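Local coordinates for protein glutamine amidotransferase subunit pdxT (Thermus thermophilus, PDB 2YWD) that probably hydrolyses glutamine to glutamate and supplies the ammonia to the partner subunit PdxS for pyridoxal 5'-phosphate biosynthesis, at residues V148-R153 with V159-G164; A82-L87 with P139-L144. All blocks are in the same frame, centred on the assembly; numbering follows the deposited sequence.

Contact 1. Residues V148-R153 with V159-G164; sequences VEVLAR and VLVRQG
L160 turns CG away from its own amide (chi1 179°), which lays CD2 3.8 Å from L151 CB. L151 holds CG beside its own backbone N (chi1 -60°) and carries CD1 across to R162 CB, again 3.8 Å away. The two strands form an antiparallel beta hairpin, 149-154 and 157-163, at one edge of the mixed central sheet of this class I glutamine amidotransferase fold. E149 and R162 form a hydrogen-bonded pair: E149 N reaches R162 O at 2.8 Å, and R162 N returns a bond to E149 O. After the non-hydrogen-bonded pair V150-V161 the register slips at a classic beta bulge, and A152-L160 is the second hydrogen-bonded pair. Two residues, L151 and A152, stand opposite the single L160, whose O accepts L151 N at 2.8 Å and, weakly, A152 N at 3.3 Å. A second classic bulge follows, V159 and L160 sharing A152; the bond from V159 N to A152 O (2.9 Å) is almost straight at 174°, that from L160 N weak. Helix 180-189 packs on L160 and R162, whereas strand 140-144 packs on V150 and V161. R162 stays extended, and although E149 lies nearby, its guanidinium is held by other partners: NH1 bonds to Y184 OH, and NE reaches G164 O at 2.8 Å, close to the guanidinium plane.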
ATOM      1  N   VAL A 148      15.603   1.552   0.984  1.00 24.30           N
ATOM      2  CA  VAL A 148      14.419   0.698   1.042  1.00 20.96           C
ATOM      3  C   VAL A 148      14.739  -0.696   1.565  1.00 20.59           C
ATOM      4  O   VAL A 148      15.681  -1.346   1.113  1.00 19.31           O
ATOM      5  CB  VAL A 148      13.759   0.571  -0.346  1.00 20.09           C
ATOM      6  CG1 VAL A 148      12.487  -0.263  -0.244  1.00 19.97           C
ATOM      7  CG2 VAL A 148      13.439   1.955  -0.892  1.00 20.86           C
ATOM      8  N   GLU A 149      13.945  -1.152   2.527  1.00 17.93           N
ATOM      9  CA  GLU A 149      14.140  -2.462   3.125  1.00 18.93           C
ATOM     10  C   GLU A 149      13.180  -3.499   2.538  1.00 17.23           C
ATOM     11  O   GLU A 149      11.993  -3.227   2.363  1.00 14.36           O
ATOM     12  CB  GLU A 149      13.945  -2.353   4.642  1.00 22.29           C
ATOM     13  CG  GLU A 149      13.968  -3.669   5.394  1.00 29.69           C
ATOM     14  CD  GLU A 149      13.943  -3.468   6.901  1.00 34.22           C
ATOM     15  OE1 GLU A 149      13.141  -2.635   7.378  1.00 37.09           O
ATOM     16  OE2 GLU A 149      14.722  -4.148   7.606  1.00 36.71           O
ATOM     17  N   VAL A 150      13.698  -4.680   2.218  1.00 15.36           N
ATOM     18  CA  VAL A 150      12.860  -5.749   1.677  1.00 14.05           C
ATOM     19  C   VAL A 150      12.452  -6.650   2.833  1.00 14.46           C
ATOM     20  O   VAL A 150      13.297  -7.299   3.448  1.00 14.87           O
ATOM     21  CB  VAL A 150      13.615  -6.590   0.620  1.00 13.88           C
ATOM     22  CG1 VAL A 150      12.727  -7.728   0.128  1.00 13.08           C
ATOM     23  CG2 VAL A 150      14.031  -5.706  -0.546  1.00 12.65           C
ATOM     24  N   LEU A 151      11.157  -6.684   3.134  1.00 14.36           N
ATOM     25  CA  LEU A 151      10.648  -7.496   4.235  1.00 13.75           C
ATOM     26  C   LEU A 151      10.172  -8.881   3.807  1.00 14.35           C
ATOM     27  O   LEU A 151      10.013  -9.770   4.643  1.00 14.02           O
ATOM     28  CB  LEU A 151       9.504  -6.758   4.934  1.00 14.38           C
ATOM     29  CG  LEU A 151       9.867  -5.395   5.526  1.00 15.87           C
ATOM     30  CD1 LEU A 151       8.614  -4.730   6.082  1.00 16.97           C
ATOM     31  CD2 LEU A 151      10.910  -5.576   6.622  1.00 17.64           C
ATOM     32  N   ALA A 152       9.938  -9.063   2.509  1.00 12.74           N
ATOM     33  CA  ALA A 152       9.481 -10.350   2.000  1.00 12.89           C
ATOM     34  C   ALA A 152       9.733 -10.480   0.505  1.00 14.12           C
ATOM     35  O   ALA A 152       9.665  -9.498  -0.238  1.00 11.79           O
ATOM     36  CB  ALA A 152       7.989 -10.537   2.295  1.00 13.12           C
ATOM     37  N   ARG A 153      10.019 -11.705   0.074  1.00 13.83           N
ATOM     38  CA  ARG A 153      10.283 -11.987  -1.331  1.00 14.14           C
ATOM     39  C   ARG A 153       9.551 -13.233  -1.799  1.00 14.54           C
ATOM     40  O   ARG A 153       9.253 -14.125  -1.007  1.00 13.85           O
ATOM     41  CB  ARG A 153      11.781 -12.235  -1.561  1.00 13.96           C
ATOM     42  CG  ARG A 153      12.709 -11.095  -1.199  1.00 12.96           C
ATOM     43  CD  ARG A 153      14.167 -11.571  -1.217  1.00 13.68           C
ATOM     44  NE  ARG A 153      15.088 -10.541  -0.738  1.00 12.59           N
ATOM     45  CZ  ARG A 153      15.700  -9.650  -1.511  1.00 15.46           C
ATOM     46  NH1 ARG A 153      15.505  -9.646  -2.827  1.00 12.79           N
ATOM     47  NH2 ARG A 153      16.508  -8.753  -0.960  1.00 13.87           N
ATOM     48  N   VAL A 159       8.459  -8.411  -2.614  1.00 11.61           N
ATOM     49  CA  VAL A 159       7.007  -8.260  -2.710  1.00 10.89           C
ATOM     50  C   VAL A 159       6.434  -7.435  -1.557  1.00 11.40           C
ATOM     51  O   VAL A 159       5.275  -7.031  -1.594  1.00 11.60           O
ATOM     52  CB  VAL A 159       6.286  -9.627  -2.771  1.00 11.73           C
ATOM     53  CG1 VAL A 159       6.683 -10.353  -4.055  1.00 12.47           C
ATOM     54  CG2 VAL A 159       6.623 -10.463  -1.551  1.00 11.62           C
ATOM     55  N   LEU A 160       7.247  -7.208  -0.530  1.00 10.55           N
ATOM     56  CA  LEU A 160       6.847  -6.384   0.615  1.00 11.62           C
ATOM     57  C   LEU A 160       8.069  -5.539   0.946  1.00 12.97           C
ATOM     58  O   LEU A 160       9.126  -6.076   1.274  1.00 11.67           O
ATOM     59  CB  LEU A 160       6.464  -7.232   1.831  1.00 12.90           C
ATOM     60  CG  LEU A 160       6.060  -6.404   3.066  1.00 12.99           C
ATOM     61  CD1 LEU A 160       4.804  -5.594   2.745  1.00 12.73           C
ATOM     62  CD2 LEU A 160       5.802  -7.312   4.264  1.00 12.75           C
ATOM     63  N   VAL A 161       7.930  -4.220   0.842  1.00 13.10           N
ATOM     64  CA  VAL A 161       9.052  -3.335   1.110  1.00 12.69           C
ATOM     65  C   VAL A 161       8.676  -2.214   2.063  1.00 13.13           C
ATOM     66  O   VAL A 161       7.511  -1.837   2.168  1.00 12.56           O
ATOM     67  CB  VAL A 161       9.595  -2.715  -0.192  1.00 13.28           C
ATOM     68  CG1 VAL A 161      10.006  -3.813  -1.163  1.00 12.94           C
ATOM     69  CG2 VAL A 161       8.538  -1.816  -0.821  1.00 14.79           C
ATOM     70  N   ARG A 162       9.678  -1.680   2.749  1.00 13.80           N
ATOM     71  CA  ARG A 162       9.458  -0.605   3.705  1.00 15.07           C
ATOM     72  C   ARG A 162      10.510   0.493   3.595  1.00 14.57           C
ATOM     73  O   ARG A 162      11.693   0.224   3.395  1.00 16.18           O
ATOM     74  CB  ARG A 162       9.452  -1.166   5.130  1.00 14.31           C
ATOM     75  CG  ARG A 162       9.381  -0.102   6.219  1.00 15.25           C
ATOM     76  CD  ARG A 162       9.335  -0.710   7.616  1.00 18.28           C
ATOM     77  NE  ARG A 162       9.354   0.327   8.648  1.00 21.66           N
ATOM     78  CZ  ARG A 162       9.259   0.101   9.956  1.00 22.63           C
ATOM     79  NH1 ARG A 162       9.133  -1.135  10.422  1.00 20.31           N
ATOM     80  NH2 ARG A 162       9.295   1.120  10.805  1.00 22.29           N
ATOM     81  N   GLN A 163      10.052   1.732   3.714  1.00 14.32           N
ATOM     82  CA  GLN A 163      10.918   2.897   3.674  1.00 15.75           C
ATOM     83  C   GLN A 163      10.401   3.812   4.770  1.00 15.81           C
ATOM     84  O   GLN A 163       9.461   4.577   4.555  1.00 13.96           O
ATOM     85  CB  GLN A 163      10.820   3.597   2.321  1.00 15.20           C
ATOM     86  CG  GLN A 163      11.578   4.908   2.252  1.00 17.60           C
ATOM     87  CD  GLN A 163      11.345   5.639   0.946  1.00 18.34           C
ATOM     88  OE1 GLN A 163      11.800   5.206  -0.114  1.00 17.32           O
ATOM     89  NE2 GLN A 163      10.621   6.750   1.013  1.00 19.71           N
ATOM     90  N   GLY A 164      11.006   3.719   5.950  1.00 17.10           N
ATOM     91  CA  GLY A 164      10.563   4.543   7.060  1.00 18.56           C
ATOM     92  C   GLY A 164       9.157   4.145   7.467  1.00 18.87           C
ATOM     93  O   GLY A 164       8.910   2.987   7.805  1.00 21.47           O
TER

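Contact 2. Residues A82-L87 with P139-L144; sequences AGAIWL and PVFRRL
The CA atoms that come nearest between helix 82-87 and the segment 139-144 are those of I85 and P139, 7.5 Å apart, a separation that leaves the meeting to side chains. Within the helix W86 N bonds to A82 O at 2.9 Å. P139 precedes strand 140-144, which pairs antiparallel with strand 103-108 through backbone bonds of V140 to E108 and R142 to W106, and V107 of that strand touches I85, P139 and F141 alike. I85 and P139 cross at a slant: P139 CB lies 4.0 Å from I85 CG1 and equally far from I85 CD1, so that one ring carbon meets both methylene and methyl. I85 presents this branch because CG1 is anti to its carbonyl carbon (chi1 -67°) and CD1 continues the extended chain (chi2 165°). The helix follows directly on C81, the predicted nucleophile, and the sequence around it, with G83 in the first turn, fits the nucleophile elbow of glutamine amidotransferases. I85 also packs on S50 and R109, both predicted to bind glutamine, which places it beside the probable glutamine site. The second point of contact is A84, whose CB is directed at the strand and meets F141 CZ at 4.2 Å, approaching the ring obliquely. F141 swings its ring in toward the helix from a CB that does not itself point there.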
ATOM      1  N   ALA A  82      -2.677  -1.488  -6.007  1.00 10.81           N
ATOM      2  CA  ALA A  82      -2.836  -0.135  -6.544  1.00 12.09           C
ATOM      3  C   ALA A  82      -2.159   0.868  -5.613  1.00 12.07           C
ATOM      4  O   ALA A  82      -1.556   1.842  -6.061  1.00 11.50           O
ATOM      5  CB  ALA A  82      -4.316   0.203  -6.673  1.00 10.73           C
ATOM      6  N   GLY A  83      -2.277   0.625  -4.309  1.00 12.42           N
ATOM      7  CA  GLY A  83      -1.664   1.506  -3.330  1.00 12.21           C
ATOM      8  C   GLY A  83      -0.147   1.519  -3.420  1.00 12.25           C
ATOM      9  O   GLY A  83       0.479   2.556  -3.186  1.00 11.67           O
ATOM     10  N   ALA A  84       0.451   0.371  -3.742  1.00 10.60           N
ATOM     11  CA  ALA A  84       1.906   0.278  -3.875  1.00 10.37           C
ATOM     12  C   ALA A  84       2.342   1.058  -5.113  1.00 10.51           C
ATOM     13  O   ALA A  84       3.375   1.732  -5.115  1.00 11.03           O
ATOM     14  CB  ALA A  84       2.339  -1.186  -3.995  1.00  9.47           C
ATOM     15  N   ILE A  85       1.547   0.952  -6.172  1.00 10.09           N
ATOM     16  CA  ILE A  85       1.833   1.664  -7.410  1.00  8.32           C
ATOM     17  C   ILE A  85       1.758   3.174  -7.160  1.00  9.42           C
ATOM     18  O   ILE A  85       2.621   3.934  -7.602  1.00 10.19           O
ATOM     19  CB  ILE A  85       0.819   1.265  -8.504  1.00 10.01           C
ATOM     20  CG1 ILE A  85       1.022  -0.207  -8.881  1.00  8.84           C
ATOM     21  CG2 ILE A  85       0.989   2.154  -9.729  1.00  8.31           C
ATOM     22  CD1 ILE A  85      -0.137  -0.801  -9.675  1.00 12.60           C
ATOM     23  N   TRP A  86       0.721   3.596  -6.439  1.00  9.85           N
ATOM     24  CA  TRP A  86       0.511   5.009  -6.113  1.00 11.41           C
ATOM     25  C   TRP A  86       1.691   5.593  -5.338  1.00 12.24           C
ATOM     26  O   TRP A  86       2.048   6.760  -5.516  1.00 13.13           O
ATOM     27  CB  TRP A  86      -0.766   5.163  -5.279  1.00 11.16           C
ATOM     28  CG  TRP A  86      -1.180   6.579  -5.047  1.00 11.85           C
ATOM     29  CD1 TRP A  86      -1.639   7.464  -5.984  1.00 13.44           C
ATOM     30  CD2 TRP A  86      -1.202   7.274  -3.792  1.00 12.79           C
ATOM     31  NE1 TRP A  86      -1.949   8.665  -5.389  1.00 13.27           N
ATOM     32  CE2 TRP A  86      -1.691   8.575  -4.044  1.00 12.81           C
ATOM     33  CE3 TRP A  86      -0.858   6.922  -2.479  1.00 12.98           C
ATOM     34  CZ2 TRP A  86      -1.845   9.530  -3.029  1.00 13.01           C
ATOM     35  CZ3 TRP A  86      -1.010   7.873  -1.468  1.00 13.36           C
ATOM     36  CH2 TRP A  86      -1.500   9.162  -1.752  1.00 12.34           C
ATOM     37  N   LEU A  87       2.294   4.779  -4.477  1.00 12.19           N
ATOM     38  CA  LEU A  87       3.426   5.224  -3.664  1.00 13.18           C
ATOM     39  C   LEU A  87       4.746   5.341  -4.431  1.00 13.10           C
ATOM     40  O   LEU A  87       5.601   6.154  -4.082  1.00 13.29           O
ATOM     41  CB  LEU A  87       3.627   4.267  -2.481  1.00 13.28           C
ATOM     42  CG  LEU A  87       2.536   4.190  -1.409  1.00 12.32           C
ATOM     43  CD1 LEU A  87       2.780   2.984  -0.501  1.00 12.40           C
ATOM     44  CD2 LEU A  87       2.529   5.476  -0.599  1.00 14.19           C
ATOM     45  N   PRO A 139       1.614  -6.114  -9.446  1.00 12.35           N
ATOM     46  CA  PRO A 139       2.653  -5.268 -10.032  1.00 11.78           C
ATOM     47  C   PRO A 139       3.990  -5.857  -9.585  1.00 13.66           C
ATOM     48  O   PRO A 139       4.038  -6.685  -8.670  1.00 13.94           O
ATOM     49  CB  PRO A 139       2.382  -3.907  -9.401  1.00 12.26           C
ATOM     50  CG  PRO A 139       1.914  -4.283  -8.026  1.00 12.44           C
ATOM     51  CD  PRO A 139       0.954  -5.427  -8.320  1.00 11.17           C
ATOM     52  N   VAL A 140       5.070  -5.429 -10.221  1.00 13.07           N
ATOM     53  CA  VAL A 140       6.388  -5.928  -9.875  1.00 12.60           C
ATOM     54  C   VAL A 140       7.307  -4.791  -9.453  1.00 12.49           C
ATOM     55  O   VAL A 140       7.333  -3.733 -10.083  1.00 11.60           O
ATOM     56  CB  VAL A 140       7.010  -6.680 -11.078  1.00 12.75           C
ATOM     57  CG1 VAL A 140       8.466  -7.060 -10.787  1.00 13.32           C
ATOM     58  CG2 VAL A 140       6.183  -7.929 -11.382  1.00 11.92           C
ATOM     59  N   PHE A 141       8.037  -5.002  -8.364  1.00 12.57           N
ATOM     60  CA  PHE A 141       8.991  -4.012  -7.883  1.00 12.79           C
ATOM     61  C   PHE A 141      10.257  -4.268  -8.701  1.00 13.90           C
ATOM     62  O   PHE A 141      10.996  -5.207  -8.415  1.00 13.25           O
ATOM     63  CB  PHE A 141       9.281  -4.233  -6.397  1.00 12.42           C
ATOM     64  CG  PHE A 141       8.163  -3.809  -5.485  1.00 13.01           C
ATOM     65  CD1 PHE A 141       7.905  -2.459  -5.262  1.00 13.40           C
ATOM     66  CD2 PHE A 141       7.385  -4.758  -4.827  1.00 12.27           C
ATOM     67  CE1 PHE A 141       6.889  -2.057  -4.394  1.00 14.43           C
ATOM     68  CE2 PHE A 141       6.364  -4.368  -3.956  1.00 12.36           C
ATOM     69  CZ  PHE A 141       6.118  -3.016  -3.740  1.00 16.10           C
ATOM     70  N   ARG A 142      10.501  -3.440  -9.715  1.00 14.45           N
ATOM     71  CA  ARG A 142      11.668  -3.622 -10.576  1.00 16.93           C
ATOM     72  C   ARG A 142      12.990  -3.175  -9.957  1.00 19.43           C
ATOM     73  O   ARG A 142      13.994  -3.894 -10.040  1.00 21.12           O
ATOM     74  CB  ARG A 142      11.447  -2.912 -11.915  1.00 16.32           C
ATOM     75  CG  ARG A 142      10.349  -3.539 -12.781  1.00 12.89           C
ATOM     76  CD  ARG A 142      10.697  -4.974 -13.173  1.00 14.85           C
ATOM     77  NE  ARG A 142       9.792  -5.491 -14.199  1.00 15.04           N
ATOM     78  CZ  ARG A 142       9.863  -6.710 -14.722  1.00 16.39           C
ATOM     79  NH1 ARG A 142      10.803  -7.560 -14.315  1.00 16.23           N
ATOM     80  NH2 ARG A 142       8.997  -7.081 -15.659  1.00 14.89           N
ATOM     81  N   ARG A 143      13.005  -1.993  -9.352  1.00 18.71           N
ATOM     82  CA  ARG A 143      14.219  -1.492  -8.709  1.00 21.90           C
ATOM     83  C   ARG A 143      13.854  -0.811  -7.403  1.00 20.63           C
ATOM     84  O   ARG A 143      12.766  -0.247  -7.277  1.00 18.71           O
ATOM     85  CB  ARG A 143      14.952  -0.493  -9.605  1.00 24.07           C
ATOM     86  CG  ARG A 143      15.286  -1.017 -10.989  1.00 32.11           C
ATOM     87  CD  ARG A 143      16.442  -0.245 -11.606  1.00 36.26           C
ATOM     88  NE  ARG A 143      16.243   1.200 -11.556  1.00 39.99           N
ATOM     89  CZ  ARG A 143      17.125   2.088 -12.006  1.00 43.63           C
ATOM     90  NH1 ARG A 143      18.266   1.677 -12.546  1.00 44.35           N
ATOM     91  NH2 ARG A 143      16.870   3.387 -11.917  1.00 44.56           N
ATOM     92  N   LEU A 144      14.767  -0.862  -6.437  1.00 18.64           N
ATOM     93  CA  LEU A 144      14.541  -0.249  -5.133  1.00 19.19           C
ATOM     94  C   LEU A 144      15.712   0.643  -4.739  1.00 19.64           C
ATOM     95  O   LEU A 144      16.868   0.298  -4.977  1.00 19.83           O
ATOM     96  CB  LEU A 144      14.352  -1.333  -4.068  1.00 16.83           C
ATOM     97  CG  LEU A 144      13.219  -2.336  -4.308  1.00 19.15           C
ATOM     98  CD1 LEU A 144      13.207  -3.373  -3.192  1.00 17.40           C
ATOM     99  CD2 LEU A 144      11.885  -1.602  -4.371  1.00 17.87           C
TER

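Contact 1 is a local hairpin at the edge of the large central sheet, partly buried and built mainly from backbone hydrogen bonds interrupted by two bulges; contact 2 joins residues far apart in sequence, all its touching residues are buried, and it is purely apolar. The two share no element, yet they touch through strand 140-144, which comes just before the hairpin in the chain. L144 CD1 packs on V150 CG2 at 3.6 Å. F141 is the residue that reaches both: its ring touches V161 as well as the helix after the nucleophile, while L144 meets the hairpin but not that helix. E149 and R153 of contact 1 remain exposed.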